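Local atomic coordinates of L-amino acid deaminase (Proteus vulgaris, PDB entry 5I39), a protein that probably oxidises L-amino acids with a bound FAD cofactor, as a membrane-bound deaminase of the FAD-dependent oxidoreductase family. Residues A33-A38 against G201-T206. Numbering follows the deposited sequence.
Sequences ALPKQA and GVRIYT
Tyr205 has CG anti to its carbonyl carbon (chi1 -62°), and Leu34 has CG anti to its backbone N (chi1 -170°). CD1 of Leu34 lies over one face of the Tyr205 ring, a CH-pi contact at 4.2 Å from the ring centroid. Pro35 meets the same tyrosine tip to tip. Its CD comes 3.4 Å from Tyr205 CE2, and its CG is equally close to Tyr205 OH. The Arg203 chain bends at chi3 (-73°), which sets NE. Pro35 CG then sits 3.4 Å above the guanidinium plane, over its centre. Pro35 CG therefore touches both the tyrosine hydroxyl and the guanidinium face. Residues 203-205 form an outermost strand of the parallel part of the Rossmann-type FAD-binding sheet, next to strand 63-66. The loop 33-38 leads into strand 40-43 of that sheet. Val64 touches both Pro35 and Tyr205, and Ile230 of the three-stranded antiparallel sheet also packs on Pro35. The side chain of Tyr205 is about 9 Å from the FAD. Polar links between the segments run through water. One water donates to Ala33 O and accepts from Tyr205 OH at 2.7 Å, in the plane of the ring. A second lies at the guanidinium edge, in plane, where it accepts from Arg203 NH2 at 2.8 Å and donates to Gln37 O.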
loop_
_atom_site.group_PDB
_atom_site.type_symbol
_atom_site.label_atom_id
_atom_site.label_comp_id
_atom_site.label_asym_id
_atom_site.label_seq_id
_atom_site.Cartn_x
_atom_site.Cartn_y
_atom_site.Cartn_z
ATOM N N ALA A 33 4.071 -13.001 27.357
ATOM C CA ALA A 33 5.476 -13.192 27.005
ATOM C C ALA A 33 5.651 -13.538 25.535
ATOM O O ALA A 33 4.748 -14.082 24.899
ATOM C CB ALA A 33 6.091 -14.279 27.872
ATOM N N LEU A 34 6.825 -13.215 25.006
ATOM C CA LEU A 34 7.188 -13.592 23.651
ATOM C C LEU A 34 7.207 -15.121 23.570
ATOM O O LEU A 34 7.794 -15.762 24.444
ATOM C CB LEU A 34 8.564 -13.030 23.307
ATOM C CG LEU A 34 9.013 -13.121 21.855
ATOM C CD1 LEU A 34 8.141 -12.228 20.983
ATOM C CD2 LEU A 34 10.478 -12.720 21.763
ATOM N N PRO A 35 6.551 -15.717 22.547
ATOM C CA PRO A 35 6.554 -17.177 22.443
ATOM C C PRO A 35 7.954 -17.755 22.275
ATOM O O PRO A 35 8.853 -17.081 21.766
ATOM C CB PRO A 35 5.703 -17.449 21.192
ATOM C CG PRO A 35 4.842 -16.248 21.061
ATOM C CD PRO A 35 5.720 -15.115 21.490
ATOM N N LYS A 36 8.129 -18.996 22.710
ATOM C CA LYS A 36 9.418 -19.671 22.564
ATOM C C LYS A 36 9.721 -20.056 21.120
ATOM O O LYS A 36 10.885 -20.125 20.734
ATOM C CB LYS A 36 9.488 -20.911 23.461
ATOM C CG LYS A 36 9.353 -20.634 24.955
ATOM C CD LYS A 36 10.182 -19.444 25.426
ATOM C CE LYS A 36 10.308 -19.397 26.940
ATOM N NZ LYS A 36 8.993 -19.394 27.641
ATOM N N GLN A 37 8.677 -20.288 20.323
ATOM C CA GLN A 37 8.836 -20.769 18.953
ATOM C C GLN A 37 7.690 -20.283 18.070
ATOM O O GLN A 37 6.590 -20.021 18.555
ATOM C CB GLN A 37 8.916 -22.306 18.965
ATOM C CG GLN A 37 9.070 -23.021 17.613
ATOM C CD GLN A 37 7.794 -23.222 16.789
ATOM O OE1 GLN A 37 7.874 -23.400 15.571
ATOM N NE2 GLN A 37 6.625 -23.202 17.427
ATOM N N ALA A 38 7.970 -20.161 16.775
ATOM C CA ALA A 38 6.937 -19.939 15.758
ATOM C C ALA A 38 7.413 -20.527 14.440
ATOM O O ALA A 38 8.606 -20.488 14.143
ATOM C CB ALA A 38 6.646 -18.456 15.596
ATOM N N GLY A 201 -5.168 -15.923 14.551
ATOM C CA GLY A 201 -4.163 -16.564 15.400
ATOM C C GLY A 201 -2.747 -16.060 15.197
ATOM O O GLY A 201 -1.824 -16.573 15.825
ATOM N N VAL A 202 -2.557 -15.057 14.340
ATOM C CA VAL A 202 -1.252 -14.407 14.241
ATOM C C VAL A 202 -1.025 -13.671 15.559
ATOM O O VAL A 202 -1.896 -12.934 16.010
ATOM C CB VAL A 202 -1.177 -13.392 13.081
ATOM C CG1 VAL A 202 0.205 -12.749 13.028
ATOM C CG2 VAL A 202 -1.495 -14.058 11.750
ATOM N N ARG A 203 0.125 -13.889 16.188
ATOM C CA ARG A 203 0.463 -13.166 17.410
ATOM C C ARG A 203 1.431 -12.047 17.057
ATOM O O ARG A 203 2.413 -12.277 16.352
ATOM C CB ARG A 203 1.001 -14.124 18.468
ATOM C CG ARG A 203 -0.089 -15.087 18.927
ATOM C CD ARG A 203 0.328 -15.949 20.100
ATOM N NE ARG A 203 1.282 -16.984 19.715
ATOM C CZ ARG A 203 1.836 -17.854 20.561
ATOM N NH1 ARG A 203 1.547 -17.821 21.861
ATOM N NH2 ARG A 203 2.693 -18.762 20.105
ATOM N N ILE A 204 1.110 -10.836 17.506
ATOM C CA ILE A 204 1.817 -9.625 17.093
ATOM C C ILE A 204 2.325 -8.910 18.334
ATOM O O ILE A 204 1.531 -8.435 19.149
ATOM C CB ILE A 204 0.915 -8.668 16.280
ATOM C CG1 ILE A 204 0.256 -9.420 15.114
ATOM C CG2 ILE A 204 1.738 -7.484 15.775
ATOM C CD1 ILE A 204 -0.688 -8.597 14.255
ATOM N N TYR A 205 3.644 -8.822 18.464
ATOM C CA TYR A 205 4.272 -8.216 19.640
ATOM C C TYR A 205 4.824 -6.848 19.288
ATOM O O TYR A 205 5.720 -6.722 18.454
ATOM C CB TYR A 205 5.329 -9.157 20.226
ATOM C CG TYR A 205 4.657 -10.421 20.678
ATOM C CD1 TYR A 205 4.070 -10.512 21.940
ATOM C CD2 TYR A 205 4.508 -11.496 19.808
ATOM C CE1 TYR A 205 3.396 -11.654 22.336
ATOM C CE2 TYR A 205 3.829 -12.639 20.190
ATOM C CZ TYR A 205 3.275 -12.716 21.455
ATOM O OH TYR A 205 2.609 -13.861 21.825
ATOM N N THR A 206 4.244 -5.827 19.914
ATOM C CA THR A 206 4.616 -4.435 19.696
ATOM C C THR A 206 5.697 -4.012 20.692
ATOM O O THR A 206 5.974 -4.716 21.667
ATOM C CB THR A 206 3.388 -3.524 19.821
ATOM O OG1 THR A 206 2.740 -3.764 21.073
ATOM C CG2 THR A 206 2.414 -3.811 18.698
HETATM O O HOH W 1 1.964 -14.103 24.417
HETATM O O HOH W 2 3.902 -19.551 17.735
#